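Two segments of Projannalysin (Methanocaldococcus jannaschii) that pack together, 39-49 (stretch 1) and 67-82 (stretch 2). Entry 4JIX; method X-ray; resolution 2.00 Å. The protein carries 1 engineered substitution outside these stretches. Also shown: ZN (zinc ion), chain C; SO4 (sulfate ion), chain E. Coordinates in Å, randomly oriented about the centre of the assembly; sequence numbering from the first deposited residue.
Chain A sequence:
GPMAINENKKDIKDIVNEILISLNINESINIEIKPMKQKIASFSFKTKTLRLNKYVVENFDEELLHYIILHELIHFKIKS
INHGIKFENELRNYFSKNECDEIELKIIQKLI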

ATOM      1  N   LYS A  39      -8.921  -5.084   1.436  1.00 52.36           N
ATOM      2  CA  LYS A  39      -7.979  -4.924   0.311  1.00 49.86           C
ATOM      3  C   LYS A  39      -8.220  -3.629  -0.437  1.00 50.97           C
ATOM      4  O   LYS A  39      -9.267  -2.991  -0.274  1.00 51.20           O
ATOM      5  CB  LYS A  39      -8.161  -6.077  -0.727  1.00 52.63           C
ATOM      6  CG  LYS A  39      -8.179  -7.514  -0.214  1.00 66.61           C
ATOM      7  CD  LYS A  39      -6.818  -8.153  -0.256  1.00 71.94           C
ATOM      8  CE  LYS A  39      -6.790  -9.424   0.553  1.00 85.62           C
ATOM      9  NZ  LYS A  39      -5.400  -9.834   0.893  1.00 93.07           N
ATOM     10  N   ILE A  40      -7.299  -3.292  -1.347  1.00 45.21           N
ATOM     11  CA  ILE A  40      -7.524  -2.155  -2.222  1.00 45.71           C
ATOM     12  C   ILE A  40      -7.924  -2.717  -3.616  1.00 46.17           C
ATOM     13  O   ILE A  40      -8.570  -2.022  -4.391  1.00 44.76           O
ATOM     14  CB  ILE A  40      -6.379  -1.115  -2.246  1.00 49.44           C
ATOM     15  CG1 ILE A  40      -5.083  -1.674  -2.837  1.00 49.39           C
ATOM     16  CG2 ILE A  40      -6.172  -0.520  -0.827  1.00 51.54           C
ATOM     17  CD1 ILE A  40      -3.877  -0.587  -2.978  1.00 54.30           C
ATOM     18  N   ALA A  41      -7.585  -3.994  -3.894  1.00 41.19           N
ATOM     19  CA  ALA A  41      -7.956  -4.663  -5.142  1.00 41.89           C
ATOM     20  C   ALA A  41      -7.922  -6.178  -5.005  1.00 45.86           C
ATOM     21  O   ALA A  41      -7.137  -6.733  -4.239  1.00 44.50           O
ATOM     22  CB  ALA A  41      -7.047  -4.228  -6.285  1.00 42.64           C
ATOM     23  N   SER A  42      -8.780  -6.851  -5.773  1.00 42.73           N
ATOM     24  CA  SER A  42      -8.839  -8.309  -5.807  1.00 42.77           C
ATOM     25  C   SER A  42      -9.416  -8.754  -7.148  1.00 45.41           C
ATOM     26  O   SER A  42      -9.956  -7.951  -7.904  1.00 43.12           O
ATOM     27  CB  SER A  42      -9.670  -8.870  -4.649  1.00 46.05           C
ATOM     28  OG  SER A  42     -11.005  -8.411  -4.735  1.00 48.91           O
ATOM     29  N   PHE A  43      -9.279 -10.030  -7.434  1.00 42.67           N
ATOM     30  CA  PHE A  43      -9.815 -10.619  -8.646  1.00 42.00           C
ATOM     31  C   PHE A  43     -10.386 -11.963  -8.288  1.00 46.47           C
ATOM     32  O   PHE A  43      -9.689 -12.788  -7.689  1.00 44.52           O
ATOM     33  CB  PHE A  43      -8.754 -10.743  -9.754  1.00 42.68           C
ATOM     34  CG  PHE A  43      -9.368 -11.229 -11.041  1.00 44.92           C
ATOM     35  CD1 PHE A  43     -10.007 -10.343 -11.903  1.00 48.50           C
ATOM     36  CD2 PHE A  43      -9.391 -12.587 -11.353  1.00 47.01           C
ATOM     37  CE1 PHE A  43     -10.632 -10.801 -13.065  1.00 50.16           C
ATOM     38  CE2 PHE A  43     -10.026 -13.043 -12.511  1.00 49.99           C
ATOM     39  CZ  PHE A  43     -10.644 -12.149 -13.356  1.00 48.88           C
ATOM     40  N   SER A  44     -11.642 -12.202  -8.680  1.00 44.20           N
ATOM     41  CA  SER A  44     -12.267 -13.481  -8.426  1.00 44.59           C
ATOM     42  C   SER A  44     -12.323 -14.289  -9.713  1.00 47.71           C
ATOM     43  O   SER A  44     -12.967 -13.857 -10.657  1.00 47.51           O
ATOM     44  CB  SER A  44     -13.665 -13.292  -7.837  1.00 49.49           C
ATOM     45  OG  SER A  44     -14.415 -14.495  -7.938  1.00 52.86           O
ATOM     46  N   PHE A  45     -11.659 -15.455  -9.762  1.00 44.52           N
ATOM     47  CA  PHE A  45     -11.714 -16.347 -10.935  1.00 45.23           C
ATOM     48  C   PHE A  45     -13.102 -16.974 -11.084  1.00 53.03           C
ATOM     49  O   PHE A  45     -13.518 -17.273 -12.202  1.00 55.51           O
ATOM     50  CB  PHE A  45     -10.670 -17.474 -10.830  1.00 45.87           C
ATOM     51  CG  PHE A  45      -9.275 -17.054 -11.219  1.00 45.34           C
ATOM     52  CD1 PHE A  45      -8.403 -16.519 -10.276  1.00 44.88           C
ATOM     53  CD2 PHE A  45      -8.832 -17.186 -12.534  1.00 45.44           C
ATOM     54  CE1 PHE A  45      -7.111 -16.110 -10.644  1.00 45.09           C
ATOM     55  CE2 PHE A  45      -7.537 -16.796 -12.897  1.00 46.57           C
ATOM     56  CZ  PHE A  45      -6.680 -16.275 -11.951  1.00 43.54           C
ATOM     57  N   LYS A  46     -13.807 -17.167  -9.961  1.00 49.81           N
ATOM     58  CA  LYS A  46     -15.142 -17.777  -9.921  1.00 52.22           C
ATOM     59  C   LYS A  46     -16.162 -16.905 -10.687  1.00 58.86           C
ATOM     60  O   LYS A  46     -16.898 -17.433 -11.527  1.00 60.41           O
ATOM     61  CB  LYS A  46     -15.577 -17.990  -8.457  1.00 54.41           C
ATOM     62  CG  LYS A  46     -16.905 -18.731  -8.283  1.00 66.44           C
ATOM     63  CD  LYS A  46     -17.277 -18.819  -6.812  1.00 74.97           C
ATOM     64  CE  LYS A  46     -18.609 -19.498  -6.614  1.00 97.08           C
ATOM     65  NZ  LYS A  46     -18.942 -19.648  -5.172  1.00111.91           N
ATOM     66  N   THR A  47     -16.165 -15.574 -10.444  1.00 54.02           N
ATOM     67  CA  THR A  47     -17.116 -14.684 -11.129  1.00 54.36           C
ATOM     68  C   THR A  47     -16.454 -13.799 -12.189  1.00 56.37           C
ATOM     69  O   THR A  47     -17.170 -13.048 -12.856  1.00 56.38           O
ATOM     70  CB  THR A  47     -17.874 -13.805 -10.124  1.00 58.93           C
ATOM     71  OG1 THR A  47     -16.936 -13.026  -9.383  1.00 54.01           O
ATOM     72  CG2 THR A  47     -18.784 -14.611  -9.197  1.00 58.28           C
ATOM     73  N   LYS A  48     -15.109 -13.896 -12.368  1.00 51.44           N
ATOM     74  CA  LYS A  48     -14.330 -13.070 -13.318  1.00 50.45           C
ATOM     75  C   LYS A  48     -14.591 -11.592 -12.996  1.00 53.15           C
ATOM     76  O   LYS A  48     -14.938 -10.799 -13.868  1.00 52.18           O
ATOM     77  CB  LYS A  48     -14.653 -13.429 -14.788  1.00 54.41           C
ATOM     78  CG  LYS A  48     -13.813 -14.592 -15.298  1.00 71.67           C
ATOM     79  CD  LYS A  48     -14.588 -15.530 -16.216  1.00 85.74           C
ATOM     80  CE  LYS A  48     -13.751 -16.707 -16.683  1.00100.88           C
ATOM     81  NZ  LYS A  48     -13.319 -17.598 -15.563  1.00107.39           N
ATOM     82  N   THR A  49     -14.475 -11.244 -11.704  1.00 48.85           N
ATOM     83  CA  THR A  49     -14.758  -9.895 -11.233  1.00 47.97           C
ATOM     84  C   THR A  49     -13.508  -9.232 -10.701  1.00 48.57           C
ATOM     85  O   THR A  49     -12.878  -9.730  -9.760  1.00 45.73           O
ATOM     86  CB  THR A  49     -15.866  -9.935 -10.163  1.00 53.70           C
ATOM     87  OG1 THR A  49     -17.041 -10.487 -10.744  1.00 54.20           O
ATOM     88  CG2 THR A  49     -16.179  -8.571  -9.573  1.00 52.59           C
ATOM     89  N   TYR A  67      -0.910   0.129 -12.291  1.00 41.00           N
ATOM     90  CA  TYR A  67      -0.066  -0.912 -11.697  1.00 40.32           C
ATOM     91  C   TYR A  67      -0.898  -1.947 -10.923  1.00 42.78           C
ATOM     92  O   TYR A  67      -0.623  -3.148 -11.019  1.00 42.79           O
ATOM     93  CB  TYR A  67       0.987  -0.291 -10.751  1.00 40.32           C
ATOM     94  CG  TYR A  67       1.991  -1.312 -10.243  1.00 40.59           C
ATOM     95  CD1 TYR A  67       3.141  -1.613 -10.974  1.00 42.76           C
ATOM     96  CD2 TYR A  67       1.766  -2.014  -9.057  1.00 40.53           C
ATOM     97  CE1 TYR A  67       4.046  -2.581 -10.535  1.00 40.79           C
ATOM     98  CE2 TYR A  67       2.667  -2.981  -8.606  1.00 40.47           C
ATOM     99  CZ  TYR A  67       3.810  -3.253  -9.346  1.00 43.76           C
ATOM    100  OH  TYR A  67       4.699  -4.211  -8.922  1.00 45.20           O
ATOM    101  N   ILE A  68      -1.875  -1.465 -10.129  1.00 38.30           N
ATOM    102  CA  ILE A  68      -2.762  -2.276  -9.286  1.00 38.91           C
ATOM    103  C   ILE A  68      -3.623  -3.190 -10.182  1.00 42.31           C
ATOM    104  O   ILE A  68      -3.708  -4.388  -9.925  1.00 40.63           O
ATOM    105  CB  ILE A  68      -3.631  -1.337  -8.388  1.00 42.51           C
ATOM    106  CG1 ILE A  68      -2.796  -0.705  -7.239  1.00 42.27           C
ATOM    107  CG2 ILE A  68      -4.871  -2.046  -7.833  1.00 44.40           C
ATOM    108  CD1 ILE A  68      -3.498   0.595  -6.604  1.00 45.11           C
ATOM    109  N   ILE A  69      -4.264  -2.608 -11.213  1.00 38.63           N
ATOM    110  CA  ILE A  69      -5.123  -3.341 -12.149  1.00 38.43           C
ATOM    111  C   ILE A  69      -4.271  -4.338 -12.939  1.00 42.35           C
ATOM    112  O   ILE A  69      -4.709  -5.474 -13.131  1.00 41.86           O
ATOM    113  CB  ILE A  69      -5.916  -2.376 -13.075  1.00 41.95           C
ATOM    114  CG1 ILE A  69      -6.915  -1.518 -12.259  1.00 41.61           C
ATOM    115  CG2 ILE A  69      -6.655  -3.149 -14.192  1.00 42.93           C
ATOM    116  CD1 ILE A  69      -7.373  -0.203 -12.975  1.00 42.70           C
ATOM    117  N   LEU A  70      -3.068  -3.913 -13.407  1.00 39.58           N
ATOM    118  CA  LEU A  70      -2.123  -4.774 -14.126  1.00 38.78           C
ATOM    119  C   LEU A  70      -1.793  -6.009 -13.288  1.00 41.01           C
ATOM    120  O   LEU A  70      -1.783  -7.112 -13.826  1.00 41.94           O
ATOM    121  CB  LEU A  70      -0.827  -4.017 -14.470  1.00 38.54           C
ATOM    122  CG  LEU A  70       0.269  -4.789 -15.235  1.00 43.40           C
ATOM    123  CD1 LEU A  70      -0.167  -5.170 -16.678  1.00 43.61           C
ATOM    124  CD2 LEU A  70       1.580  -3.994 -15.270  1.00 42.37           C
ATOM    125  N   HIS A  71      -1.542  -5.829 -11.984  1.00 37.65           N
ATOM    126  CA  HIS A  71      -1.251  -6.959 -11.092  1.00 37.82           C
ATOM    127  C   HIS A  71      -2.390  -8.000 -11.141  1.00 40.51           C
ATOM    128  O   HIS A  71      -2.130  -9.179 -11.360  1.00 39.05           O
ATOM    129  CB  HIS A  71      -1.032  -6.491  -9.628  1.00 37.21           C
ATOM    130  CG  HIS A  71      -0.652  -7.618  -8.704  1.00 39.40           C
ATOM    131  ND1 HIS A  71       0.668  -7.868  -8.376  1.00 41.27           N
ATOM    132  CD2 HIS A  71      -1.435  -8.549  -8.110  1.00 40.48           C
ATOM    133  CE1 HIS A  71       0.647  -8.916  -7.560  1.00 40.64           C
ATOM    134  NE2 HIS A  71      -0.598  -9.386  -7.400  1.00 40.40           N
ATOM    135  N   GLU A  72      -3.635  -7.562 -10.929  1.00 37.77           N
ATOM    136  CA  GLU A  72      -4.778  -8.493 -10.914  1.00 37.99           C
ATOM    137  C   GLU A  72      -4.999  -9.194 -12.248  1.00 42.05           C
ATOM    138  O   GLU A  72      -5.399 -10.362 -12.277  1.00 41.21           O
ATOM    139  CB  GLU A  72      -6.080  -7.755 -10.564  1.00 39.07           C
ATOM    140  CG  GLU A  72      -5.998  -6.867  -9.337  1.00 43.25           C
ATOM    141  CD  GLU A  72      -5.623  -7.581  -8.063  1.00 52.42           C
ATOM    142  OE1 GLU A  72      -5.766  -8.822  -7.997  1.00 43.80           O
ATOM    143  OE2 GLU A  72      -5.132  -6.897  -7.141  1.00 47.33           O
ATOM    144  N   LEU A  73      -4.823  -8.445 -13.344  1.00 38.15           N
ATOM    145  CA  LEU A  73      -5.114  -8.969 -14.661  1.00 38.92           C
ATOM    146  C   LEU A  73      -4.004  -9.883 -15.170  1.00 42.35           C
ATOM    147  O   LEU A  73      -4.311 -10.778 -15.952  1.00 41.90           O
ATOM    148  CB  LEU A  73      -5.484  -7.847 -15.650  1.00 39.35           C
ATOM    149  CG  LEU A  73      -6.826  -7.121 -15.327  1.00 44.00           C
ATOM    150  CD1 LEU A  73      -7.171  -6.092 -16.383  1.00 45.69           C
ATOM    151  CD2 LEU A  73      -8.012  -8.120 -15.172  1.00 46.17           C
ATOM    152  N   ILE A  74      -2.759  -9.746 -14.665  1.00 39.41           N
ATOM    153  CA  ILE A  74      -1.690 -10.698 -15.001  1.00 39.97           C
ATOM    154  C   ILE A  74      -2.102 -12.074 -14.430  1.00 43.83           C
ATOM    155  O   ILE A  74      -2.052 -13.060 -15.164  1.00 45.73           O
ATOM    156  CB  ILE A  74      -0.274 -10.248 -14.529  1.00 42.49           C
ATOM    157  CG1 ILE A  74       0.227  -9.067 -15.399  1.00 42.13           C
ATOM    158  CG2 ILE A  74       0.742 -11.434 -14.590  1.00 42.65           C
ATOM    159  CD1 ILE A  74       1.432  -8.347 -14.802  1.00 41.78           C
ATOM    160  N   HIS A  75      -2.599 -12.114 -13.165  1.00 38.66           N
ATOM    161  CA  HIS A  75      -3.097 -13.349 -12.544  1.00 38.38           C
ATOM    162  C   HIS A  75      -4.165 -13.995 -13.439  1.00 43.59           C
ATOM    163  O   HIS A  75      -4.121 -15.197 -13.678  1.00 43.19           O
ATOM    164  CB  HIS A  75      -3.713 -13.075 -11.154  1.00 37.42           C
ATOM    165  CG  HIS A  75      -2.722 -12.851 -10.061  1.00 38.68           C
ATOM    166  ND1 HIS A  75      -1.809 -13.824  -9.704  1.00 39.77           N
ATOM    167  CD2 HIS A  75      -2.564 -11.782  -9.250  1.00 37.69           C
ATOM    168  CE1 HIS A  75      -1.124 -13.321  -8.692  1.00 37.89           C
ATOM    169  NE2 HIS A  75      -1.542 -12.095  -8.385  1.00 37.40           N
ATOM    170  N   PHE A  76      -5.121 -13.188 -13.923  1.00 40.63           N
ATOM    171  CA  PHE A  76      -6.191 -13.683 -14.772  1.00 41.79           C
ATOM    172  C   PHE A  76      -5.619 -14.233 -16.080  1.00 47.52           C
ATOM    173  O   PHE A  76      -6.021 -15.322 -16.501  1.00 47.81           O
ATOM    174  CB  PHE A  76      -7.244 -12.589 -15.039  1.00 43.33           C
ATOM    175  CG  PHE A  76      -8.428 -13.039 -15.875  1.00 46.06           C
ATOM    176  CD1 PHE A  76      -8.938 -12.226 -16.884  1.00 49.13           C
ATOM    177  CD2 PHE A  76      -9.063 -14.258 -15.620  1.00 48.62           C
ATOM    178  CE1 PHE A  76     -10.051 -12.626 -17.633  1.00 50.89           C
ATOM    179  CE2 PHE A  76     -10.178 -14.655 -16.366  1.00 52.39           C
ATOM    180  CZ  PHE A  76     -10.656 -13.842 -17.375  1.00 51.23           C
ATOM    181  N   LYS A  77      -4.643 -13.519 -16.687  1.00 43.35           N
ATOM    182  CA  LYS A  77      -4.039 -13.967 -17.944  1.00 44.19           C
ATOM    183  C   LYS A  77      -3.305 -15.322 -17.812  1.00 47.49           C
ATOM    184  O   LYS A  77      -3.477 -16.185 -18.670  1.00 46.45           O
ATOM    185  CB  LYS A  77      -3.068 -12.916 -18.502  1.00 45.28           C
ATOM    186  CG  LYS A  77      -2.770 -13.166 -19.980  1.00 54.85           C
ATOM    187  CD  LYS A  77      -1.460 -12.593 -20.381  1.00 60.95           C
ATOM    188  CE  LYS A  77      -1.115 -12.961 -21.800  1.00 67.43           C
ATOM    189  NZ  LYS A  77      -0.277 -11.904 -22.419  1.00 74.66           N
ATOM    190  N   ILE A  78      -2.490 -15.495 -16.762  1.00 44.30           N
ATOM    191  CA  ILE A  78      -1.680 -16.706 -16.585  1.00 44.81           C
ATOM    192  C   ILE A  78      -2.462 -17.848 -15.881  1.00 47.46           C
ATOM    193  O   ILE A  78      -1.932 -18.956 -15.749  1.00 47.42           O
ATOM    194  CB  ILE A  78      -0.350 -16.376 -15.844  1.00 47.84           C
ATOM    195  CG1 ILE A  78      -0.591 -15.934 -14.372  1.00 46.23           C
ATOM    196  CG2 ILE A  78       0.462 -15.338 -16.648  1.00 49.95           C
ATOM    197  CD1 ILE A  78       0.606 -15.892 -13.491  1.00 42.81           C
ATOM    198  N   LYS A  79      -3.704 -17.576 -15.438  1.00 42.88           N
ATOM    199  CA  LYS A  79      -4.564 -18.533 -14.732  1.00 42.57           C
ATOM    200  C   LYS A  79      -3.839 -19.081 -13.481  1.00 46.77           C
ATOM    201  O   LYS A  79      -3.748 -20.295 -13.271  1.00 45.89           O
ATOM    202  CB  LYS A  79      -5.042 -19.679 -15.669  1.00 46.37           C
ATOM    203  CG  LYS A  79      -5.795 -19.197 -16.940  1.00 52.49           C
ATOM    204  CD  LYS A  79      -7.148 -18.520 -16.609  1.00 61.16           C
ATOM    205  CE  LYS A  79      -7.929 -18.044 -17.823  1.00 65.14           C
ATOM    206  NZ  LYS A  79      -7.312 -16.862 -18.465  1.00 64.63           N
ATOM    207  N   SER A  80      -3.296 -18.157 -12.669  1.00 43.13           N
ATOM    208  CA  SER A  80      -2.593 -18.511 -11.436  1.00 43.06           C
ATOM    209  C   SER A  80      -2.761 -17.424 -10.411  1.00 45.21           C
ATOM    210  O   SER A  80      -2.600 -16.254 -10.743  1.00 42.67           O
ATOM    211  CB  SER A  80      -1.104 -18.737 -11.698  1.00 45.84           C
ATOM    212  OG  SER A  80      -0.420 -19.046 -10.491  1.00 47.04           O
ATOM    213  N   ILE A  81      -3.064 -17.807  -9.162  1.00 42.07           N
ATOM    214  CA  ILE A  81      -3.164 -16.858  -8.046  1.00 40.86           C
ATOM    215  C   ILE A  81      -1.752 -16.570  -7.478  1.00 43.97           C
ATOM    216  O   ILE A  81      -1.606 -15.727  -6.597  1.00 42.48           O
ATOM    217  CB  ILE A  81      -4.128 -17.364  -6.942  1.00 43.80           C
ATOM    218  CG1 ILE A  81      -3.581 -18.644  -6.263  1.00 44.37           C
ATOM    219  CG2 ILE A  81      -5.558 -17.542  -7.507  1.00 45.09           C
ATOM    220  CD1 ILE A  81      -4.206 -18.974  -4.889  1.00 45.79           C
ATOM    221  N   ASN A  82      -0.721 -17.278  -7.982  1.00 40.43           N
ATOM    222  CA  ASN A  82       0.651 -17.149  -7.494  1.00 41.00           C
ATOM    223  C   ASN A  82       1.472 -16.118  -8.287  1.00 44.07           C
ATOM    224  O   ASN A  82       1.033 -15.624  -9.328  1.00 42.27           O
ATOM    225  CB  ASN A  82       1.348 -18.515  -7.515  1.00 41.41           C
ATOM    226  CG  ASN A  82       0.668 -19.549  -6.646  1.00 53.72           C
ATOM    227  OD1 ASN A  82       0.059 -19.231  -5.627  1.00 45.56           O
ATOM    228  ND2 ASN A  82       0.761 -20.818  -7.023  1.00 47.48           N
TER
HETATM  229 ZN    ZN C 201      -1.139 -11.186  -6.501  1.00 42.56          ZN
HETATM  230  S   SO4 E 203     -17.096 -13.803  -5.684  0.50 59.18           S
HETATM  231  O1  SO4 E 203     -17.136 -12.857  -6.801  0.50 58.78           O
HETATM  232  O2  SO4 E 203     -16.387 -15.016  -6.087  0.50 58.64           O
HETATM  233  O3  SO4 E 203     -16.398 -13.190  -4.559  0.50 58.92           O
HETATM  234  O4  SO4 E 203     -18.460 -14.139  -5.274  0.50 60.82           O
HETATM  235  O   HOH W   1      -0.783 -10.294  -4.542  1.00 39.81           O

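Strand 41-44 runs along helix 67-78 in nearly the same direction, their axes 19° apart and 8.2 Å away at closest approach. No hydrogen bond joins the two stretches; side-chain packing, burying 583 Å² in all, makes the contact. The register advances two residues on stretch 1 for four on the helix: Ala41 lies nearest Ile68, Phe43 nearest Glu72 and Phe45 nearest Phe76.

At the buried end, the CA-to-CB bonds of Ala41 and Ile68 both point toward the opposite stretch, and Ala41 CB meets Ile68 CG2 at 3.4 Å. A methyl group suits so close an approach. Ile40 leaves the backbone sideways, but its p,t conformation carries the end of the chain nearer, bringing CD1 to 3.8 Å from Ile68 CD1; Ile68 itself is m,t.

Glu72 puts a carboxylate into this surface. Its CB points toward the strand, and chi1 and chi2, both m, fold the chain, which is long enough to span from helix to strand, so that the carboxylate lies beside the strand backbone. OE2 is 3.4 Å from Ala41 CB, while OE1 is 3.8 Å from Phe43 N; these are packing contacts.

With chi1 t, the ring of Phe43 reaches obliquely across the helix flank to Phe76. Its CZ comes 3.5 Å from Phe76 CG, and its CE1 is 4.3 Å from Leu73 CD2. The helix backbone sets Phe76 CB over one face of the Phe43 ring, 4.1 Å from its centroid, in a CH-pi contact; chi1 t then directs the Phe76 ring, whose own face lies under Phe43 CZ. The two ring planes meet obliquely at 36°, with centroids 4.8 Å apart. Flat, apolar rings suit this site because they offer broad surfaces to each other. Lys48 adds its aliphatic portion, with CG 3.8 Å from Phe76 CE2, while its NZ gives a weak hydrogen bond to Phe45 O (3.4 Å).

Phe45 starts sideways, but chi1 of -80° (m) swings its ring to the end of the helix, where it contributes the largest covered area of any residue here. A broad apolar ring suits the place, covering Phe76, the Lys79 methylenes and Ile81 at once. Its CZ lies 3.3 Å from His75 O, which sits at the ring edge, and its CE1 touches Ile81 CG2 at 3.8 Å. Lys79, whose positive phi breaks the helical path, folds back through m,m,t,m so that NZ bonds Phe76 O at 2.8 Å; its CD remains 4.1 Å from Phe45 CE2.

His75 starts toward the strand, but its end leads away: ND1 donates to Ser80 O (2.8 Å), and NE2 binds zinc at 2.1 Å, as does His71 NE2. The helix thus carries metal ligands as well as the strand-packing surface.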